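Local coordinates for protein MEM-A1 (Soil metagenome, PDB 6E0S) that probably hydrolyses the beta-lactam ring of antibiotics with bound zinc, as a subclass B3 metallo-beta-lactamase recovered from a soil metagenome, at residues A67-A71 and E102-L106; I222-A226 and C264-A268; G129-E135 and F198-F203; Y39-R43 and D242-R246. All coordinates share one frame; numbering follows the deposited sequence.

In the fold
Interactions 1 and 4 are mostly buried, whereas 2 and 3 mix buried and exposed residues. Interaction 1 (A67-A71 with E102-L106) and interaction 2 (I222-A226 with C264-A268) both join two helices through apolar contacts, lie on opposite sides of the chain's centre and have nearest atoms about 17 Å apart. Interaction 3 (G129-E135 with F198-F203) pairs two loops beside the zinc site, through a backbone hydrogen bond, ring contacts and bridging waters. Interaction 4 (Y39-R43 with D242-R246) relies on aromatic and cation-pi stacking. It touches interaction 1 where I70 CG1 lies 3.4 Å from V40 O, and its chain loop encloses interactions 1 and 3.

Interaction 1: A67-A71 and E102-L106; sequences APQIA and ELQRL
L103 turns CG anti to its carbonyl carbon and beside its backbone N (chi1 -78°), which carries both methyls across to helix segment 67-71; I70 answers with CG2, set anti to its own backbone N. The two side chains meet at about a right angle, and I70 CG2 stands 4.0 Å from L103 CD1. The other branch, L103 CD2, lies over the backbone of the facing helix, 3.8 Å from A67 O. That oxygen accepts from A71 N, so the methyl packs against a carbonyl that is already accepting a helical bond.

Two alanines flank the leucine. A67 CB approaches the aliphatic part of E102, 3.9 Å from CG, while A71 CB touches L106 CD1 at 3.6 Å. The short segment axes come within 9.8 Å and cross at -41°, with A67 and L103 the nearest pair of CA atoms.

At the border, the E102 chain folds back toward R105, one turn later, which grips its carboxylate side-on. The R105 NE to E102 OE1 bond is nearly straight, at 176°, and a second bond runs from R105 NH2 to E102 OE2. The carboxylate thus has its partner within its own helix, and E102 gives the neighbouring helix its methylenes. Between the two segments the contact is therefore apolar, with cohesion resting on the fit of methyl groups, and the E102-R105 ion pair stays within helix 100-107.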
loop_
_atom_site.group_PDB
_atom_site.type_symbol
_atom_site.label_atom_id
_atom_site.label_comp_id
_atom_site.label_asym_id
_atom_site.label_seq_id
_atom_site.Cartn_x
_atom_site.Cartn_y
_atom_site.Cartn_z
ATOM N N ALA A 67 7.796 4.986 11.028
ATOM C CA ALA A 67 8.444 3.705 11.296
ATOM C C ALA A 67 8.517 3.365 12.788
ATOM O O ALA A 67 8.124 2.250 13.156
ATOM C CB ALA A 67 9.819 3.695 10.617
ATOM N N PRO A 68 8.945 4.243 13.688
ATOM C CA PRO A 68 8.964 3.826 15.112
ATOM C C PRO A 68 7.583 3.575 15.691
ATOM O O PRO A 68 7.440 2.696 16.555
ATOM C CB PRO A 68 9.682 4.984 15.819
ATOM C CG PRO A 68 9.587 6.116 14.880
ATOM C CD PRO A 68 9.610 5.539 13.505
ATOM N N GLN A 69 6.553 4.285 15.218
ATOM C CA GLN A 69 5.180 4.021 15.669
ATOM C C GLN A 69 4.687 2.666 15.180
ATOM O O GLN A 69 4.009 1.938 15.919
ATOM C CB GLN A 69 4.237 5.127 15.180
ATOM C CG GLN A 69 4.593 6.517 15.697
ATOM C CD GLN A 69 3.601 7.557 15.242
ATOM O OE1 GLN A 69 2.517 7.679 15.812
ATOM N NE2 GLN A 69 3.958 8.311 14.197
ATOM N N ILE A 70 5.020 2.302 13.937
ATOM C CA ILE A 70 4.619 0.989 13.413
ATOM C C ILE A 70 5.301 -0.111 14.204
ATOM O O ILE A 70 4.680 -1.123 14.582
ATOM C CB ILE A 70 4.940 0.881 11.903
ATOM C CG1 ILE A 70 4.008 1.811 11.091
ATOM C CG2 ILE A 70 4.825 -0.613 11.396
ATOM C CD1 ILE A 70 4.540 2.159 9.684
ATOM N N ALA A 71 6.580 0.088 14.513
ATOM C CA ALA A 71 7.285 -0.890 15.335
ATOM C C ALA A 71 6.627 -1.020 16.702
ATOM O O ALA A 71 6.373 -2.134 17.193
ATOM C CB ALA A 71 8.754 -0.479 15.476
ATOM N N GLU A 102 14.145 1.776 8.217
ATOM C CA GLU A 102 14.260 1.586 9.661
ATOM C C GLU A 102 13.573 0.295 10.109
ATOM O O GLU A 102 14.085 -0.434 10.973
ATOM C CB GLU A 102 13.675 2.791 10.382
ATOM C CG GLU A 102 13.383 2.592 11.881
ATOM C CD GLU A 102 14.645 2.440 12.741
ATOM O OE1 GLU A 102 15.774 2.647 12.232
ATOM O OE2 GLU A 102 14.503 2.118 13.945
ATOM N N LEU A 103 12.408 0.005 9.541
ATOM C CA LEU A 103 11.708 -1.229 9.899
ATOM C C LEU A 103 12.505 -2.443 9.447
ATOM O O LEU A 103 12.547 -3.463 10.140
ATOM C CB LEU A 103 10.296 -1.225 9.295
ATOM C CG LEU A 103 9.325 -0.352 10.098
ATOM C CD1 LEU A 103 8.128 0.050 9.255
ATOM C CD2 LEU A 103 8.813 -1.068 11.367
ATOM N N GLN A 104 13.159 -2.346 8.297
ATOM C CA GLN A 104 14.077 -3.416 7.900
ATOM C C GLN A 104 15.262 -3.528 8.856
ATOM O O GLN A 104 15.702 -4.642 9.170
ATOM C CB GLN A 104 14.572 -3.187 6.475
ATOM C CG GLN A 104 15.528 -4.262 6.032
ATOM C CD GLN A 104 16.224 -3.909 4.770
ATOM O OE1 GLN A 104 16.878 -2.863 4.697
ATOM N NE2 GLN A 104 16.075 -4.756 3.735
ATOM N N ARG A 105 15.778 -2.394 9.348
ATOM C CA ARG A 105 16.883 -2.439 10.320
ATOM C C ARG A 105 16.476 -3.160 11.608
ATOM O O ARG A 105 17.284 -3.892 12.211
ATOM C CB ARG A 105 17.371 -1.012 10.638
ATOM C CG ARG A 105 18.549 -0.997 11.600
ATOM C CD ARG A 105 18.856 0.403 12.129
ATOM N NE ARG A 105 17.858 0.888 13.081
ATOM C CZ ARG A 105 17.836 0.539 14.366
ATOM N NH1 ARG A 105 18.764 -0.289 14.828
ATOM N NH2 ARG A 105 16.894 1.011 15.187
ATOM N N LEU A 106 15.243 -2.927 12.071
ATOM C CA LEU A 106 14.770 -3.539 13.313
ATOM C C LEU A 106 14.512 -5.036 13.154
ATOM O O LEU A 106 14.620 -5.784 14.126
ATOM C CB LEU A 106 13.484 -2.843 13.782
ATOM C CG LEU A 106 13.586 -1.396 14.275
ATOM C CD1 LEU A 106 12.189 -0.767 14.474
ATOM C CD2 LEU A 106 14.373 -1.318 15.565
#

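Interaction 2: I222-A226 and C264-A268; sequences IATVA and CRQYA
The segments 222-226 and 264-268 run almost antiparallel, at 161°, with their short axes 8.2 Å apart at closest approach and the CA atoms of A226 and R265 only 4.2 Å from each other. The alanines A226 and A268 meet where the axes come close. A268 CB points into the facing helix and touches both its backbone and its side chains: I222 O at 3.3 Å and A226 CB at 3.7 Å. I222 adds its CG2 branch alongside the same methyl.

On the inner side V225 sets CG1 anti to its backbone N (chi1 170°), and this branch reaches the edge of the Y267 ring, 4.0 Å from CD1 and near the ring plane. V225 O packs against C264 CB, at 3.4 Å. At the outer side the chain of R265 bends at chi3 and lays one face of its guanidinium over A226 O. R265 NH1 is 3.4 Å from that oxygen, but the angle is too poor for a hydrogen bond, so this is a contact over the face.

The surroundings fix the two inner residues further. C264 SG forms the disulfide with C230, and Y267 OH is hydrogen-bonded to D193 O. Both side chains rest on strand 232-235 through L233, and C264 also touches V190 of strand 185-192; the end of helix 214-226 and the start of helix 263-285 are thereby packed together over these two neighbouring strands.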
loop_
_atom_site.group_PDB
_atom_site.type_symbol
_atom_site.label_atom_id
_atom_site.label_comp_id
_atom_site.label_asym_id
_atom_site.label_seq_id
_atom_site.Cartn_x
_atom_site.Cartn_y
_atom_site.Cartn_z
ATOM N N ILE A 222 -7.031 1.097 -12.333
ATOM C CA ILE A 222 -8.360 1.358 -11.791
ATOM C C ILE A 222 -9.291 0.190 -12.081
ATOM O O ILE A 222 -10.056 -0.250 -11.210
ATOM C CB ILE A 222 -8.893 2.688 -12.355
ATOM C CG1 ILE A 222 -8.073 3.856 -11.772
ATOM C CG2 ILE A 222 -10.400 2.820 -12.124
ATOM C CD1 ILE A 222 -8.412 5.167 -12.423
ATOM N N ALA A 223 -9.256 -0.325 -13.316
ATOM C CA ALA A 223 -10.089 -1.478 -13.664
ATOM C C ALA A 223 -9.666 -2.724 -12.902
ATOM O O ALA A 223 -10.517 -3.511 -12.476
ATOM C CB ALA A 223 -10.043 -1.751 -15.169
ATOM N N THR A 224 -8.362 -2.921 -12.729
ATOM C CA THR A 224 -7.862 -4.060 -11.962
ATOM C C THR A 224 -8.407 -4.060 -10.544
ATOM O O THR A 224 -8.918 -5.080 -10.065
ATOM C CB THR A 224 -6.340 -4.056 -11.936
ATOM O OG1 THR A 224 -5.862 -4.327 -13.240
ATOM C CG2 THR A 224 -5.793 -5.139 -10.967
ATOM N N VAL A 225 -8.302 -2.924 -9.852
ATOM C CA VAL A 225 -8.749 -2.872 -8.464
ATOM C C VAL A 225 -10.260 -3.020 -8.379
ATOM O O VAL A 225 -10.788 -3.695 -7.486
ATOM C CB VAL A 225 -8.249 -1.570 -7.809
ATOM C CG1 VAL A 225 -8.898 -1.379 -6.440
ATOM C CG2 VAL A 225 -6.734 -1.634 -7.677
ATOM N N ALA A 226 -10.983 -2.425 -9.328
ATOM C CA ALA A 226 -12.428 -2.557 -9.346
ATOM C C ALA A 226 -12.855 -4.015 -9.438
ATOM O O ALA A 226 -13.910 -4.390 -8.893
ATOM C CB ALA A 226 -13.015 -1.775 -10.534
ATOM N N CYS A 264 -13.791 -2.070 -2.936
ATOM C CA CYS A 264 -12.780 -1.853 -3.976
ATOM C C CYS A 264 -13.381 -1.174 -5.210
ATOM O O CYS A 264 -12.740 -0.316 -5.833
ATOM C CB CYS A 264 -12.117 -3.176 -4.379
ATOM S SG CYS A 264 -11.040 -3.891 -3.140
ATOM N N ARG A 265 -14.605 -1.542 -5.584
ATOM C CA ARG A 265 -15.214 -0.892 -6.737
ATOM C C ARG A 265 -15.484 0.580 -6.449
ATOM O O ARG A 265 -15.259 1.440 -7.311
ATOM C CB ARG A 265 -16.496 -1.639 -7.133
ATOM C CG ARG A 265 -17.277 -1.003 -8.268
ATOM C CD ARG A 265 -18.392 -1.948 -8.795
ATOM N NE ARG A 265 -18.159 -3.358 -8.441
ATOM C CZ ARG A 265 -17.466 -4.232 -9.177
ATOM N NH1 ARG A 265 -16.918 -3.867 -10.334
ATOM N NH2 ARG A 265 -17.320 -5.485 -8.751
ATOM N N GLN A 266 -15.922 0.906 -5.228
ATOM C CA GLN A 266 -16.141 2.317 -4.896
ATOM C C GLN A 266 -14.835 3.105 -4.898
ATOM O O GLN A 266 -14.793 4.265 -5.345
ATOM C CB GLN A 266 -16.844 2.437 -3.537
ATOM C CG GLN A 266 -18.306 1.993 -3.610
ATOM C CD GLN A 266 -18.910 1.680 -2.260
ATOM O OE1 GLN A 266 -18.229 1.702 -1.238
ATOM N NE2 GLN A 266 -20.189 1.339 -2.258
ATOM N N TYR A 267 -13.785 2.511 -4.348
ATOM C CA TYR A 267 -12.462 3.137 -4.337
ATOM C C TYR A 267 -11.963 3.367 -5.759
ATOM O O TYR A 267 -11.381 4.417 -6.076
ATOM C CB TYR A 267 -11.514 2.209 -3.569
ATOM C CG TYR A 267 -10.075 2.610 -3.471
ATOM C CD1 TYR A 267 -9.113 2.025 -4.303
ATOM C CD2 TYR A 267 -9.660 3.543 -2.524
ATOM C CE1 TYR A 267 -7.773 2.343 -4.193
ATOM C CE2 TYR A 267 -8.319 3.887 -2.415
ATOM C CZ TYR A 267 -7.383 3.296 -3.258
ATOM O OH TYR A 267 -6.042 3.616 -3.142
ATOM N N ALA A 268 -12.170 2.383 -6.629
ATOM C CA ALA A 268 -11.732 2.528 -8.009
ATOM C C ALA A 268 -12.554 3.581 -8.732
ATOM O O ALA A 268 -11.997 4.390 -9.478
ATOM C CB ALA A 268 -11.790 1.186 -8.740
#

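Interaction 3: G129-E135 and F198-F203; sequences GDPQYGE and FAAKPF
One face of the F203 ring is covered by P131, whose CA sits 3.5 Å from the ring centroid and only 9° off the normal, a CH-pi contact. The proline ring continues alongside, with P131 CB near F203 CE2. The second phenyl, F198, is met at its edge: Q132 CD comes within 3.5 Å of F198 CD1, with the amide plane turned 71° from the ring. Q132 reaches it on a chain extended beyond CG.

The backbones are fastened by a single direct bond, A200 N to P131 O at 2.9 Å, the donor tilted 24° from the carbonyl plane. A199 CA approaches the same oxygen in a CA-H...O contact, and F203 CB also packs on it. A200 CB, facing the first loop, is touched by the carboxylate of E135, with OE2 at 3.3 Å.

Water completes the seam. One molecule joins Q132 NE2 to F198 O, two link Y133 O to A200 O and K201 O, and two connect E135 OE2 with the backbone of K201. A type I turn from D130 to Y133 shapes the first loop. Its D130 OD2 accepts from Q132 N at 2.9 Å in an Asx turn, while D130 OD1 is hydrogen-bonded to the zinc ligand H93.

Q132 touches H93 and H169, and its side chain is about 4 Å from a zinc ion. The loop between helix 115-123 and strand 145-148 is thus clasped beside the metal site by the loop that leads from strand 185-192 to helix 214-226.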
loop_
_atom_site.group_PDB
_atom_site.type_symbol
_atom_site.label_atom_id
_atom_site.label_comp_id
_atom_site.label_asym_id
_atom_site.label_seq_id
_atom_site.Cartn_x
_atom_site.Cartn_y
_atom_site.Cartn_z
ATOM N N GLY A 129 11.000 9.380 -14.225
ATOM C CA GLY A 129 9.688 9.199 -14.797
ATOM C C GLY A 129 8.561 9.227 -13.786
ATOM O O GLY A 129 7.423 8.939 -14.161
ATOM N N ASP A 130 8.825 9.578 -12.527
ATOM C CA ASP A 130 7.747 9.614 -11.557
ATOM C C ASP A 130 6.820 10.769 -11.897
ATOM O O ASP A 130 7.294 11.853 -12.241
ATOM C CB ASP A 130 8.266 9.786 -10.130
ATOM C CG ASP A 130 7.261 9.329 -9.078
ATOM O OD1 ASP A 130 7.451 8.241 -8.493
ATOM O OD2 ASP A 130 6.300 10.070 -8.818
ATOM N N PRO A 131 5.490 10.559 -11.830
ATOM C CA PRO A 131 4.564 11.678 -12.070
ATOM C C PRO A 131 4.850 12.851 -11.145
ATOM O O PRO A 131 4.522 13.992 -11.474
ATOM C CB PRO A 131 3.182 11.071 -11.789
ATOM C CG PRO A 131 3.343 9.598 -12.116
ATOM C CD PRO A 131 4.788 9.264 -11.664
ATOM N N GLN A 132 5.461 12.598 -9.987
ATOM C CA GLN A 132 5.769 13.664 -9.034
ATOM C C GLN A 132 7.251 13.998 -9.007
ATOM O O GLN A 132 7.699 14.722 -8.108
ATOM C CB GLN A 132 5.285 13.302 -7.628
ATOM C CG GLN A 132 3.818 12.910 -7.559
ATOM C CD GLN A 132 3.315 12.744 -6.143
ATOM O OE1 GLN A 132 3.706 13.493 -5.241
ATOM N NE2 GLN A 132 2.420 11.782 -5.938
ATOM N N TYR A 133 8.013 13.542 -10.007
ATOM C CA TYR A 133 9.453 13.808 -10.007
ATOM C C TYR A 133 9.721 15.304 -9.908
ATOM O O TYR A 133 9.145 16.121 -10.643
ATOM C CB TYR A 133 10.125 13.253 -11.267
ATOM C CG TYR A 133 11.609 13.586 -11.329
ATOM C CD1 TYR A 133 12.093 14.565 -12.180
ATOM C CD2 TYR A 133 12.511 12.929 -10.498
ATOM C CE1 TYR A 133 13.456 14.874 -12.211
ATOM C CE2 TYR A 133 13.862 13.220 -10.522
ATOM C CZ TYR A 133 14.326 14.192 -11.374
ATOM O OH TYR A 133 15.661 14.469 -11.385
ATOM N N GLY A 134 10.614 15.669 -8.995
ATOM C CA GLY A 134 10.915 17.050 -8.716
ATOM C C GLY A 134 10.393 17.521 -7.375
ATOM O O GLY A 134 11.005 18.401 -6.754
ATOM N N GLU A 135 9.264 16.987 -6.932
ATOM C CA GLU A 135 8.720 17.355 -5.636
ATOM C C GLU A 135 8.795 16.217 -4.636
ATOM O O GLU A 135 8.190 16.311 -3.566
ATOM C CB GLU A 135 7.287 17.850 -5.811
ATOM C CG GLU A 135 7.245 18.933 -6.869
ATOM C CD GLU A 135 5.951 19.706 -6.857
ATOM O OE1 GLU A 135 5.298 19.729 -5.794
ATOM O OE2 GLU A 135 5.583 20.268 -7.911
ATOM N N PHE A 198 -1.961 12.125 -9.646
ATOM C CA PHE A 198 -1.421 13.342 -9.057
ATOM C C PHE A 198 -0.059 13.601 -9.682
ATOM O O PHE A 198 0.741 12.674 -9.820
ATOM C CB PHE A 198 -1.317 13.210 -7.532
ATOM C CG PHE A 198 -0.919 14.480 -6.863
ATOM C CD1 PHE A 198 0.410 14.730 -6.560
ATOM C CD2 PHE A 198 -1.866 15.461 -6.583
ATOM C CE1 PHE A 198 0.788 15.935 -5.957
ATOM C CE2 PHE A 198 -1.494 16.667 -5.978
ATOM C CZ PHE A 198 -0.166 16.902 -5.670
ATOM N N ALA A 199 0.204 14.847 -10.072
ATOM C CA ALA A 199 1.413 15.135 -10.842
ATOM C C ALA A 199 2.093 16.405 -10.355
ATOM O O ALA A 199 1.429 17.384 -10.005
ATOM C CB ALA A 199 1.115 15.297 -12.345
ATOM N N ALA A 200 3.420 16.382 -10.347
ATOM C CA ALA A 200 4.201 17.600 -10.168
ATOM C C ALA A 200 4.544 18.197 -11.525
ATOM O O ALA A 200 4.869 17.468 -12.469
ATOM C CB ALA A 200 5.478 17.309 -9.384
ATOM N N LYS A 201 4.452 19.526 -11.623
ATOM C CA LYS A 201 4.851 20.207 -12.847
ATOM C C LYS A 201 6.287 19.822 -13.206
ATOM O O LYS A 201 7.167 19.826 -12.333
ATOM C CB LYS A 201 4.736 21.726 -12.672
ATOM C CG LYS A 201 3.317 22.207 -12.342
ATOM C CD LYS A 201 3.258 23.739 -12.159
ATOM C CE LYS A 201 2.875 24.150 -10.724
ATOM N NZ LYS A 201 4.034 24.176 -9.782
ATOM N N PRO A 202 6.575 19.506 -14.481
ATOM C CA PRO A 202 5.686 19.680 -15.622
ATOM C C PRO A 202 5.003 18.405 -16.102
ATOM O O PRO A 202 4.623 18.353 -17.271
ATOM C CB PRO A 202 6.642 20.176 -16.699
ATOM C CG PRO A 202 7.899 19.372 -16.421
ATOM C CD PRO A 202 7.931 19.118 -14.920
ATOM N N PHE A 203 4.854 17.404 -15.239
ATOM C CA PHE A 203 4.335 16.114 -15.682
ATOM C C PHE A 203 2.858 16.229 -16.059
ATOM O O PHE A 203 2.078 16.900 -15.374
ATOM C CB PHE A 203 4.512 15.072 -14.586
ATOM C CG PHE A 203 4.174 13.676 -15.026
ATOM C CD1 PHE A 203 5.144 12.850 -15.562
ATOM C CD2 PHE A 203 2.882 13.190 -14.901
ATOM C CE1 PHE A 203 4.825 11.571 -15.971
ATOM C CE2 PHE A 203 2.558 11.913 -15.322
ATOM C CZ PHE A 203 3.533 11.111 -15.854
HETATM O O HOH W 1 1.509 10.493 -8.378
HETATM O O HOH W 2 9.579 18.758 -11.514
HETATM O O HOH W 3 7.380 16.035 -12.506
HETATM O O HOH W 4 7.293 20.999 -9.666
HETATM O O HOH W 5 3.429 21.017 -9.276
#

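Interaction 4: Y39-R43 and D242-R246; sequences YVGVR and DLWRR. With PO4 (phosphate ion), chain D.
From its CB, which lies 3.3 Å from phosphate O2, the W244 side chain runs across to the loop 39-43. CG and CD2 lie beneath the R43 guanidinium, with R43 NH1 3.4 Å from W244 CD2 and over CE3, while CD1 lies near phosphate O3. The two planes are 13° apart, and R43 CZ stands 3.7 Å from the centroid of the five-membered ring, 5° off its normal, so stacking and cation-pi interaction coincide. W244 NE1 makes a weak, bent bond to R43 O (3.3 Å, 130°); a water in the indole plane bridges them, accepting from NE1 and donating to R43 O. CZ2 lies near R43 O and Y39 OH, and W244 CH2 meets Y39 CE2 at 3.8 Å, where the indole edge faces the tyrosine ring in a T-shaped pair. L243 CD2 is on the opposite indole side, offset toward the rim, and also touches Y39 CE1.

R43 NH1 is hydrogen-bonded to Q28 OE1, and Y39 OH to V42 O.

The phosphate, probably from the crystallisation liquor, accepts at O2 from R245 N (2.9 Å) and more weakly from W244 N. Such anion binding by first-turn N-H groups is typical of a helix N-terminus, here of helix 243-247.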
loop_
_atom_site.group_PDB
_atom_site.type_symbol
_atom_site.label_atom_id
_atom_site.label_comp_id
_atom_site.label_asym_id
_atom_site.label_seq_id
_atom_site.Cartn_x
_atom_site.Cartn_y
_atom_site.Cartn_z
ATOM N N TYR A 39 -4.132 -3.985 11.499
ATOM C CA TYR A 39 -3.641 -2.654 11.171
ATOM C C TYR A 39 -2.597 -2.181 12.189
ATOM O O TYR A 39 -2.860 -2.158 13.396
ATOM C CB TYR A 39 -4.804 -1.662 11.133
ATOM C CG TYR A 39 -4.448 -0.303 10.559
ATOM C CD1 TYR A 39 -4.589 -0.037 9.179
ATOM C CD2 TYR A 39 -3.997 0.722 11.388
ATOM C CE1 TYR A 39 -4.286 1.234 8.648
ATOM C CE2 TYR A 39 -3.697 1.989 10.860
ATOM C CZ TYR A 39 -3.842 2.216 9.494
ATOM O OH TYR A 39 -3.546 3.447 8.991
ATOM N N VAL A 40 -1.432 -1.738 11.699
ATOM C CA VAL A 40 -0.365 -1.259 12.597
ATOM C C VAL A 40 0.199 0.084 12.125
ATOM O O VAL A 40 1.263 0.533 12.590
ATOM C CB VAL A 40 0.765 -2.302 12.726
ATOM C CG1 VAL A 40 0.292 -3.531 13.483
ATOM C CG2 VAL A 40 1.345 -2.662 11.345
ATOM N N GLY A 41 -0.510 0.751 11.226
ATOM C CA GLY A 41 -0.055 2.022 10.679
ATOM C C GLY A 41 -0.372 3.211 11.569
ATOM O O GLY A 41 -0.666 3.079 12.762
ATOM N N VAL A 42 -0.344 4.396 10.964
ATOM C CA VAL A 42 -0.654 5.617 11.695
ATOM C C VAL A 42 -1.994 6.158 11.205
ATOM O O VAL A 42 -2.679 5.531 10.388
ATOM C CB VAL A 42 0.488 6.646 11.568
ATOM C CG1 VAL A 42 1.765 6.096 12.192
ATOM C CG2 VAL A 42 0.750 7.073 10.115
ATOM N N ARG A 43 -2.409 7.313 11.708
ATOM C CA ARG A 43 -3.763 7.757 11.378
ATOM C C ARG A 43 -3.945 8.000 9.873
ATOM O O ARG A 43 -5.001 7.673 9.307
ATOM C CB ARG A 43 -4.101 9.001 12.192
ATOM C CG ARG A 43 -5.487 9.506 11.971
ATOM C CD ARG A 43 -6.527 8.476 12.325
ATOM N NE ARG A 43 -7.857 9.045 12.106
ATOM C CZ ARG A 43 -8.992 8.451 12.458
ATOM N NH1 ARG A 43 -8.946 7.271 13.047
ATOM N NH2 ARG A 43 -10.171 9.053 12.232
ATOM N N ASP A 242 -12.237 4.481 3.125
ATOM C CA ASP A 242 -13.253 4.544 4.179
ATOM C C ASP A 242 -12.943 3.618 5.340
ATOM O O ASP A 242 -13.865 3.065 5.959
ATOM C CB ASP A 242 -14.657 4.208 3.647
ATOM C CG ASP A 242 -15.225 5.254 2.700
ATOM O OD1 ASP A 242 -14.752 6.413 2.643
ATOM O OD2 ASP A 242 -16.193 4.896 1.997
ATOM N N LEU A 243 -11.660 3.394 5.636
ATOM C CA LEU A 243 -11.320 2.466 6.712
ATOM C C LEU A 243 -11.893 2.923 8.051
ATOM O O LEU A 243 -12.382 2.098 8.836
ATOM C CB LEU A 243 -9.808 2.300 6.823
ATOM C CG LEU A 243 -9.380 1.237 7.830
ATOM C CD1 LEU A 243 -9.936 -0.163 7.485
ATOM C CD2 LEU A 243 -7.834 1.232 7.872
ATOM N N TRP A 244 -11.849 4.226 8.336
ATOM C CA TRP A 244 -12.286 4.673 9.660
ATOM C C TRP A 244 -13.803 4.615 9.789
ATOM O O TRP A 244 -14.322 4.320 10.872
ATOM C CB TRP A 244 -11.741 6.071 9.961
ATOM C CG TRP A 244 -10.247 6.115 9.769
ATOM C CD1 TRP A 244 -9.531 6.988 8.981
ATOM C CD2 TRP A 244 -9.286 5.232 10.371
ATOM N NE1 TRP A 244 -8.179 6.681 9.056
ATOM C CE2 TRP A 244 -8.009 5.610 9.898
ATOM C CE3 TRP A 244 -9.389 4.144 11.259
ATOM C CZ2 TRP A 244 -6.836 4.935 10.277
ATOM C CZ3 TRP A 244 -8.235 3.481 11.645
ATOM C CH2 TRP A 244 -6.970 3.876 11.154
ATOM N N ARG A 245 -14.531 4.841 8.696
ATOM C CA ARG A 245 -15.977 4.656 8.755
ATOM C C ARG A 245 -16.328 3.208 9.094
ATOM O O ARG A 245 -17.212 2.951 9.915
ATOM C CB ARG A 245 -16.639 5.075 7.437
ATOM C CG ARG A 245 -18.125 4.767 7.430
ATOM C CD ARG A 245 -18.828 5.144 6.135
ATOM N NE ARG A 245 -18.279 4.489 4.944
ATOM C CZ ARG A 245 -18.415 3.192 4.637
ATOM N NH1 ARG A 245 -19.081 2.360 5.431
ATOM N NH2 ARG A 245 -17.871 2.716 3.524
ATOM N N ARG A 246 -15.620 2.252 8.496
ATOM C CA ARG A 246 -15.913 0.847 8.773
ATOM C C ARG A 246 -15.430 0.447 10.163
ATOM O O ARG A 246 -16.136 -0.252 10.896
ATOM C CB ARG A 246 -15.262 -0.044 7.716
ATOM C CG ARG A 246 -15.895 0.050 6.334
ATOM C CD ARG A 246 -15.289 -1.008 5.378
ATOM N NE ARG A 246 -14.163 -0.432 4.652
ATOM C CZ ARG A 246 -12.937 -0.944 4.610
ATOM N NH1 ARG A 246 -12.643 -2.099 5.230
ATOM N NH2 ARG A 246 -11.998 -0.282 3.937
HETATM P P PO4 D . -13.055 7.807 6.655
HETATM O O1 PO4 D . -13.638 8.064 5.268
HETATM O O2 PO4 D . -12.871 6.331 6.861
HETATM O O3 PO4 D . -11.720 8.526 6.743
HETATM O O4 PO4 D . -14.014 8.335 7.708
HETATM O O HOH W 6 -6.866 9.036 7.678
#